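Local coordinates for putative L-alanine-DL-glutamate epimerase (PDB 3GO2), which probably acts as a racemase or epimerase of the mandelate racemase/muconate lactonizing enzyme family and binds magnesium, at residues A[292-297]-A[327-332]; A[316-321]-A[341-346]. One frame throughout, in Å; residues are numbered along the deposited sequence.

Interaction 1 (A[292-297]-A[327-332])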
ATOM      1  N   ASP A 292      27.485  -4.586  11.304  1.00 12.87           N
ATOM      2  CA  ASP A 292      28.953  -4.445  11.335  1.00 13.13           C
ATOM      3  C   ASP A 292      29.275  -3.216  12.190  1.00 12.64           C
ATOM      4  O   ASP A 292      29.135  -2.078  11.753  1.00 11.97           O
ATOM      5  CB  ASP A 292      29.554  -4.375   9.943  1.00 13.21           C
ATOM      6  CG  ASP A 292      31.062  -4.547   9.968  1.00 14.61           C
ATOM      7  OD1 ASP A 292      31.628  -5.310   9.149  1.00 17.76           O
ATOM      8  OD2 ASP A 292      31.663  -3.970  10.892  1.00 14.19           O
ATOM      9  N   THR A 293      29.644  -3.478  13.441  1.00 12.64           N
ATOM     10  CA  THR A 293      29.935  -2.433  14.399  1.00 12.28           C
ATOM     11  C   THR A 293      31.321  -1.847  14.176  1.00 12.30           C
ATOM     12  O   THR A 293      31.609  -0.741  14.628  1.00 12.63           O
ATOM     13  CB  THR A 293      29.801  -2.897  15.874  1.00 13.28           C
ATOM     14  OG1 THR A 293      30.989  -3.573  16.291  1.00 14.71           O
ATOM     15  CG2 THR A 293      28.564  -3.772  16.089  1.00 13.97           C
ATOM     16  N   ILE A 294      32.188  -2.602  13.512  1.00 12.01           N
ATOM     17  CA  ILE A 294      33.513  -2.119  13.132  1.00 12.16           C
ATOM     18  C   ILE A 294      33.368  -0.998  12.075  1.00 12.65           C
ATOM     19  O   ILE A 294      34.014   0.054  12.147  1.00 13.27           O
ATOM     20  CB  ILE A 294      34.355  -3.298  12.576  1.00 12.98           C
ATOM     21  CG1 ILE A 294      34.472  -4.435  13.593  1.00 13.71           C
ATOM     22  CG2 ILE A 294      35.720  -2.811  12.102  1.00 12.96           C
ATOM     23  CD1 ILE A 294      34.849  -4.005  15.020  1.00 14.86           C
ATOM     24  N   TRP A 295      32.495  -1.229  11.107  1.00 12.12           N
ATOM     25  CA  TRP A 295      32.140  -0.243  10.108  1.00 11.83           C
ATOM     26  C   TRP A 295      31.317   0.937  10.684  1.00 11.85           C
ATOM     27  O   TRP A 295      31.585   2.104  10.392  1.00 12.40           O
ATOM     28  CB  TRP A 295      31.293  -0.935   9.039  1.00 12.02           C
ATOM     29  CG  TRP A 295      32.076  -1.706   8.036  1.00 11.87           C
ATOM     30  CD1 TRP A 295      33.339  -2.204   8.174  1.00 13.76           C
ATOM     31  CD2 TRP A 295      31.652  -2.042   6.715  1.00 12.49           C
ATOM     32  NE1 TRP A 295      33.730  -2.829   7.008  1.00 14.14           N
ATOM     33  CE2 TRP A 295      32.706  -2.739   6.100  1.00 13.43           C
ATOM     34  CE3 TRP A 295      30.471  -1.819   5.994  1.00 12.95           C
ATOM     35  CZ2 TRP A 295      32.624  -3.206   4.781  1.00 13.15           C
ATOM     36  CZ3 TRP A 295      30.405  -2.265   4.684  1.00 13.34           C
ATOM     37  CH2 TRP A 295      31.465  -2.959   4.104  1.00 15.42           C
ATOM     38  N   ASN A 296      30.267   0.619  11.447  1.00 12.18           N
ATOM     39  CA  ASN A 296      29.304   1.655  11.895  1.00 12.13           C
ATOM     40  C   ASN A 296      29.771   2.505  13.065  1.00 12.47           C
ATOM     41  O   ASN A 296      29.334   3.646  13.240  1.00 12.11           O
ATOM     42  CB  ASN A 296      27.959   1.008  12.243  1.00 12.90           C
ATOM     43  CG  ASN A 296      27.068   0.846  11.040  1.00 12.73           C
ATOM     44  OD1 ASN A 296      26.338   1.772  10.679  1.00 12.02           O
ATOM     45  ND2 ASN A 296      27.073  -0.343  10.455  1.00 12.37           N
ATOM     46  N   GLY A 297      30.669   1.940  13.876  1.00 11.84           N
ATOM     47  CA  GLY A 297      30.897   2.419  15.229  1.00 12.13           C
ATOM     48  C   GLY A 297      29.924   1.728  16.154  1.00 11.98           C
ATOM     49  O   GLY A 297      28.742   1.521  15.832  1.00 12.21           O
ATOM     50  N   MET A 327      37.127  -8.101  20.386  1.00 14.48           N
ATOM     51  CA  MET A 327      36.857  -7.488  21.693  1.00 14.85           C
ATOM     52  C   MET A 327      35.878  -6.302  21.548  1.00 14.42           C
ATOM     53  O   MET A 327      35.027  -6.099  22.396  1.00 14.46           O
ATOM     54  CB  MET A 327      38.155  -7.105  22.391  1.00 14.60           C
ATOM     55  CG  MET A 327      39.040  -8.278  22.696  1.00 15.54           C
ATOM     56  SD  MET A 327      38.273  -9.607  23.705  1.00  9.09           S
ATOM     57  CE  MET A 327      39.727 -10.076  24.732  1.00 17.95           C
ATOM     58  N   ILE A 328      35.955  -5.569  20.449  1.00 13.92           N
ATOM     59  CA  ILE A 328      34.982  -4.496  20.200  1.00 13.11           C
ATOM     60  C   ILE A 328      33.572  -5.085  20.170  1.00 13.42           C
ATOM     61  O   ILE A 328      32.649  -4.628  20.873  1.00 13.00           O
ATOM     62  CB  ILE A 328      35.324  -3.758  18.881  1.00 12.82           C
ATOM     63  CG1 ILE A 328      36.590  -2.942  19.079  1.00 13.33           C
ATOM     64  CG2 ILE A 328      34.208  -2.786  18.432  1.00 13.46           C
ATOM     65  CD1 ILE A 328      37.172  -2.381  17.778  1.00 12.37           C
ATOM     66  N   ASN A 329      33.433  -6.124  19.359  1.00 13.22           N
ATOM     67  CA  ASN A 329      32.162  -6.815  19.189  1.00 13.12           C
ATOM     68  C   ASN A 329      31.692  -7.504  20.463  1.00 14.23           C
ATOM     69  O   ASN A 329      30.484  -7.567  20.733  1.00 13.51           O
ATOM     70  CB  ASN A 329      32.264  -7.784  18.021  1.00 13.23           C
ATOM     71  CG  ASN A 329      32.153  -7.090  16.686  1.00 13.14           C
ATOM     72  OD1 ASN A 329      31.200  -6.335  16.452  1.00 15.11           O
ATOM     73  ND2 ASN A 329      33.129  -7.303  15.812  1.00 14.74           N
ATOM     74  N   ALA A 330      32.626  -8.020  21.270  1.00 14.25           N
ATOM     75  CA  ALA A 330      32.250  -8.623  22.556  1.00 14.24           C
ATOM     76  C   ALA A 330      31.550  -7.624  23.464  1.00 13.58           C
ATOM     77  O   ALA A 330      30.605  -7.974  24.183  1.00 13.97           O
ATOM     78  CB  ALA A 330      33.463  -9.193  23.266  1.00 14.34           C
ATOM     79  N   ASN A 331      32.005  -6.374  23.456  1.00 13.58           N
ATOM     80  CA  ASN A 331      31.388  -5.374  24.292  1.00 13.92           C
ATOM     81  C   ASN A 331      29.981  -4.979  23.815  1.00 14.03           C
ATOM     82  O   ASN A 331      29.077  -4.788  24.619  1.00 14.09           O
ATOM     83  CB  ASN A 331      32.296  -4.146  24.445  1.00 13.60           C
ATOM     84  CG  ASN A 331      33.428  -4.393  25.426  1.00 14.01           C
ATOM     85  OD1 ASN A 331      33.283  -4.119  26.618  1.00 15.47           O
ATOM     86  ND2 ASN A 331      34.553  -4.928  24.946  1.00 13.26           N
ATOM     87  N   PHE A 332      29.816  -4.853  22.496  1.00 13.67           N
ATOM     88  CA  PHE A 332      28.500  -4.674  21.890  1.00 13.33           C
ATOM     89  C   PHE A 332      27.580  -5.834  22.256  1.00 13.85           C
ATOM     90  O   PHE A 332      26.435  -5.632  22.698  1.00 14.92           O
ATOM     91  CB  PHE A 332      28.680  -4.601  20.381  1.00 13.35           C
ATOM     92  CG  PHE A 332      27.403  -4.631  19.596  1.00 12.28           C
ATOM     93  CD1 PHE A 332      26.628  -3.490  19.432  1.00 13.33           C
ATOM     94  CD2 PHE A 332      27.000  -5.795  18.970  1.00 15.38           C
ATOM     95  CE1 PHE A 332      25.440  -3.541  18.652  1.00 13.17           C
ATOM     96  CE2 PHE A 332      25.836  -5.837  18.211  1.00 16.11           C
ATOM     97  CZ  PHE A 332      25.077  -4.707  18.041  1.00 14.79           C
TER
HETATM   98  O   HOH W   1      30.768  -5.913  13.923  1.00 18.71           O
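Thr293, the first residue of helix 293-296, meets helix 323-335 through both branches of its side chain. The polar branch gives the direct hydrogen bond of the contact: OG1 donates to Asn329 OD1 at 2.8 Å, arriving from above the plane of the amide. A water also bridges the two: it accepts from Thr293 N at 2.7 Å and lies 2.6 Å from Asn329 OD1, to which it can donate, so the main chain at the helix start also reaches the asparagine. The other end of this amide, ND2, is bound to Asn319 OD1.

The apolar branch makes a CH-pi contact. Thr293 CG2 stands over the centre of the Phe332 ring, 3.7 Å from its centroid and only 7° off the normal. A chi1 of 82° sets OG1 between the backbone N and the carbonyl carbon, leaving CG2 for the ring. Next to it the aliphatic contact runs between Ile294 CD1 and Ile328 CG2, 3.7 Å apart, while the same CD1 lies 3.8 Å from Asn329 ND2.

Within the first segment, Asp292 is the N-cap: its OD2 accepts from Trp295 N at 2.9 Å, met from above the carboxylate plane, while OD1 is hydrogen-bonded to His318 ND1 and Tyr321 OH. Asp292 O is gripped twice by Asn296, whose N and ND2 reach it from opposite faces.

The contact joins the short helix after barrel strand 288-291 to the helix after strand 314-317, with Ile328 also resting on Val298 of helix 298-310. Since the amide of Asn329 accepts on the Thr293 side and donates on the Asn319 side, its rotation is fixed; both ends of this buried amide have hydrogen-bond partners, and Ile294 and Pro317 pack against it.

Interaction 2 (A[316-321]-A[341-346])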
ATOM      1  N   ALA A 316      23.259  -9.848  14.978  1.00 12.42           N
ATOM      2  CA  ALA A 316      24.523 -10.563  15.163  1.00 12.62           C
ATOM      3  C   ALA A 316      25.651  -9.673  14.657  1.00 13.28           C
ATOM      4  O   ALA A 316      25.566  -9.147  13.562  1.00 13.34           O
ATOM      5  CB  ALA A 316      24.528 -11.882  14.394  1.00 12.51           C
ATOM      6  N   PRO A 317      26.729  -9.532  15.440  1.00 13.37           N
ATOM      7  CA  PRO A 317      27.866  -8.771  14.899  1.00 14.16           C
ATOM      8  C   PRO A 317      28.584  -9.452  13.756  1.00 13.86           C
ATOM      9  O   PRO A 317      28.650 -10.694  13.695  1.00 14.21           O
ATOM     10  CB  PRO A 317      28.837  -8.673  16.085  1.00 14.36           C
ATOM     11  CG  PRO A 317      28.168  -9.228  17.208  1.00 16.42           C
ATOM     12  CD  PRO A 317      26.915  -9.890  16.852  1.00 14.27           C
ATOM     13  N   HIS A 318      29.096  -8.626  12.838  1.00 13.43           N
ATOM     14  CA  HIS A 318      29.989  -9.058  11.782  1.00 13.68           C
ATOM     15  C   HIS A 318      31.409  -8.976  12.352  1.00 13.72           C
ATOM     16  O   HIS A 318      31.892  -7.902  12.736  1.00 14.47           O
ATOM     17  CB  HIS A 318      29.824  -8.138  10.591  1.00 13.72           C
ATOM     18  CG  HIS A 318      30.517  -8.602   9.363  1.00 13.93           C
ATOM     19  ND1 HIS A 318      30.861  -7.736   8.351  1.00 15.82           N
ATOM     20  CD2 HIS A 318      30.869  -9.844   8.940  1.00 14.78           C
ATOM     21  CE1 HIS A 318      31.390  -8.421   7.357  1.00 16.99           C
ATOM     22  NE2 HIS A 318      31.426  -9.698   7.692  1.00 16.56           N
ATOM     23  N   ASN A 319      32.082 -10.114  12.425  1.00 14.32           N
ATOM     24  CA  ASN A 319      33.353 -10.165  13.126  1.00 13.95           C
ATOM     25  C   ASN A 319      34.258 -11.198  12.504  1.00 14.94           C
ATOM     26  O   ASN A 319      34.106 -12.381  12.779  1.00 14.30           O
ATOM     27  CB  ASN A 319      33.100 -10.511  14.593  1.00 14.31           C
ATOM     28  CG  ASN A 319      34.358 -10.486  15.418  1.00 14.67           C
ATOM     29  OD1 ASN A 319      35.084  -9.504  15.400  1.00 16.51           O
ATOM     30  ND2 ASN A 319      34.633 -11.574  16.126  1.00 13.33           N
ATOM     31  N   PHE A 320      35.187 -10.747  11.668  1.00 15.38           N
ATOM     32  CA  PHE A 320      36.065 -11.659  10.932  1.00 15.81           C
ATOM     33  C   PHE A 320      37.457 -11.055  10.689  1.00 15.65           C
ATOM     34  O   PHE A 320      38.121 -11.320   9.683  1.00 15.72           O
ATOM     35  CB  PHE A 320      35.377 -12.148   9.645  1.00 16.35           C
ATOM     36  CG  PHE A 320      35.350 -11.155   8.526  1.00 17.36           C
ATOM     37  CD1 PHE A 320      36.090 -11.387   7.355  1.00 19.80           C
ATOM     38  CD2 PHE A 320      34.605  -9.991   8.618  1.00 19.23           C
ATOM     39  CE1 PHE A 320      36.054 -10.463   6.311  1.00 21.26           C
ATOM     40  CE2 PHE A 320      34.592  -9.075   7.576  1.00 21.30           C
ATOM     41  CZ  PHE A 320      35.315  -9.303   6.446  1.00 21.63           C
ATOM     42  N   TYR A 321      37.902 -10.265  11.656  1.00 15.83           N
ATOM     43  CA  TYR A 321      39.134  -9.519  11.548  1.00 16.28           C
ATOM     44  C   TYR A 321      40.062  -9.977  12.687  1.00 16.19           C
ATOM     45  O   TYR A 321      40.079 -11.162  13.050  1.00 15.77           O
ATOM     46  CB  TYR A 321      38.806  -8.031  11.670  1.00 17.27           C
ATOM     47  CG  TYR A 321      37.594  -7.532  10.876  1.00 20.54           C
ATOM     48  CD1 TYR A 321      37.729  -7.178   9.536  1.00 22.82           C
ATOM     49  CD2 TYR A 321      36.331  -7.366  11.496  1.00 22.73           C
ATOM     50  CE1 TYR A 321      36.619  -6.666   8.782  1.00 23.41           C
ATOM     51  CE2 TYR A 321      35.196  -6.877  10.765  1.00 23.12           C
ATOM     52  CZ  TYR A 321      35.365  -6.521   9.407  1.00 24.88           C
ATOM     53  OH  TYR A 321      34.306  -6.011   8.655  1.00 22.37           O
ATOM     54  N   ILE A 341      23.466 -14.278  18.082  1.00 13.38           N
ATOM     55  CA  ILE A 341      24.708 -15.067  18.154  1.00 13.19           C
ATOM     56  C   ILE A 341      25.837 -14.115  17.751  1.00 14.29           C
ATOM     57  O   ILE A 341      25.555 -13.048  17.208  1.00 14.93           O
ATOM     58  CB  ILE A 341      24.664 -16.274  17.198  1.00 13.43           C
ATOM     59  CG1 ILE A 341      25.778 -17.267  17.495  1.00 13.64           C
ATOM     60  CG2 ILE A 341      24.744 -15.847  15.731  1.00 13.09           C
ATOM     61  CD1 ILE A 341      25.496 -18.654  16.887  1.00 13.88           C
ATOM     62  N   MET A 342      27.100 -14.478  18.015  1.00 14.45           N
ATOM     63  CA  MET A 342      28.256 -13.667  17.586  1.00 15.08           C
ATOM     64  C   MET A 342      29.202 -14.467  16.685  1.00 15.16           C
ATOM     65  O   MET A 342      29.605 -15.582  16.997  1.00 15.67           O
ATOM     66  CB  MET A 342      29.048 -13.068  18.771  1.00 15.47           C
ATOM     67  CG  MET A 342      30.335 -12.285  18.365  1.00 15.29           C
ATOM     68  SD  MET A 342      30.957 -11.294  19.765  1.00 10.00           S
ATOM     69  CE  MET A 342      32.716 -11.255  19.248  1.00 15.24           C
ATOM     70  N   GLU A 343      29.530 -13.886  15.545  1.00 15.24           N
ATOM     71  CA  GLU A 343      30.529 -14.440  14.647  1.00 13.84           C
ATOM     72  C   GLU A 343      31.926 -14.349  15.225  1.00 14.34           C
ATOM     73  O   GLU A 343      32.282 -13.354  15.803  1.00 14.07           O
ATOM     74  CB  GLU A 343      30.520 -13.623  13.339  1.00 14.27           C
ATOM     75  CG  GLU A 343      31.454 -14.186  12.267  1.00 13.25           C
ATOM     76  CD  GLU A 343      31.407 -13.410  10.969  1.00 15.49           C
ATOM     77  OE1 GLU A 343      30.976 -12.231  10.987  1.00 15.67           O
ATOM     78  OE2 GLU A 343      31.804 -13.993   9.934  1.00 17.02           O
ATOM     79  N   THR A 344      32.751 -15.364  15.003  1.00 13.75           N
ATOM     80  CA  THR A 344      34.187 -15.193  15.241  1.00 14.00           C
ATOM     81  C   THR A 344      34.948 -16.183  14.367  1.00 14.06           C
ATOM     82  O   THR A 344      34.419 -17.238  14.037  1.00 14.15           O
ATOM     83  CB  THR A 344      34.543 -15.365  16.743  1.00 14.16           C
ATOM     84  OG1 THR A 344      35.815 -14.787  17.001  1.00 16.54           O
ATOM     85  CG2 THR A 344      34.547 -16.839  17.154  1.00 13.61           C
ATOM     86  N   ASP A 345      36.173 -15.841  14.003  1.00 15.04           N
ATOM     87  CA  ASP A 345      37.052 -16.784  13.287  1.00 15.99           C
ATOM     88  C   ASP A 345      37.884 -17.483  14.334  1.00 16.80           C
ATOM     89  O   ASP A 345      38.561 -16.845  15.158  1.00 16.66           O
ATOM     90  CB  ASP A 345      37.950 -16.047  12.288  1.00 16.29           C
ATOM     91  CG  ASP A 345      37.194 -15.577  11.054  1.00 17.68           C
ATOM     92  OD1 ASP A 345      36.196 -16.223  10.660  1.00 19.18           O
ATOM     93  OD2 ASP A 345      37.626 -14.578  10.434  1.00 19.75           O
ATOM     94  N   ILE A 346      37.842 -18.805  14.321  1.00 16.33           N
ATOM     95  CA  ILE A 346      38.622 -19.590  15.267  1.00 16.72           C
ATOM     96  C   ILE A 346      40.002 -19.926  14.668  1.00 17.46           C
ATOM     97  O   ILE A 346      40.968 -20.153  15.417  1.00 17.45           O
ATOM     98  CB  ILE A 346      37.810 -20.834  15.722  1.00 17.09           C
ATOM     99  CG1 ILE A 346      36.624 -20.414  16.607  1.00 16.41           C
ATOM    100  CG2 ILE A 346      38.681 -21.829  16.464  1.00 18.07           C
ATOM    101  CD1 ILE A 346      36.984 -19.570  17.839  1.00 14.46           C
TER
HETATM  102  O   HOH W   2      39.811 -13.405  11.433  1.00 17.84           O
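Glu343 reaches across to the backbone after strand 314-317, where its OE1 accepts from Asn319 N at 2.8 Å, nearly straight at 170°. OE1 also lies at the edge of the His318 ring, 3.1 Å from CD2, ring and carboxylate nearly coplanar; OE2 is held by Ser124. His318 ND1 binds Asp292 OD1, beside Glu269 and a bound magnesium ion. Asn319 CG is anti to the backbone N (chi1 -176°), and ND2 donates to Glu343 O at 3.0 Å.

Packing is close toward Ala316: its CB is 3.2 Å from Ile341 O, a buried oxygen with no hydrogen-bond partner in the model, met instead by the CA-H of Ala316 (CA to O 3.4 Å). Pro317 CG meets Met342 CG at 3.9 Å. The far end is looser: a water donates to Tyr321 O (2.8 Å) and Asp345 OD2 (2.7 Å), while OD1 pairs with His125, seen to bind 2-oxoglutarate and fumarate.

The segments run 14° apart, yet both direct hydrogen bonds join side chain to main chain. At the C-terminal strand ends of the barrel, beside the active site, strand 314-317 pairs with 288-291 and strand 342-344 with 118-123; helix 323-335 packs against Pro317, Asn319, Met342 and Thr344.

From the N terminus the four segments come in the order 292-297, 316-321, 327-332, 341-346, so the two contacts cross rather than nest. Interaction 1 closes a loop of 29 residues that holds helix 298-310 and strand 314-317; interaction 2 closes one of 19 residues around helix 323-335. Each loop thus contains a segment of the other contact. They also touch directly through Asp292 OD1, a probable hydrogen-bond partner of Tyr321 OH and His318 ND1. The Asp292-His318 pair, at the ends of strands 288-291 and 314-317, recalls the His-Asp dyad of mandelate racemase. Together the contacts tie together the last beta-alpha units of the barrel, from strand 288-291 to strand 342-344.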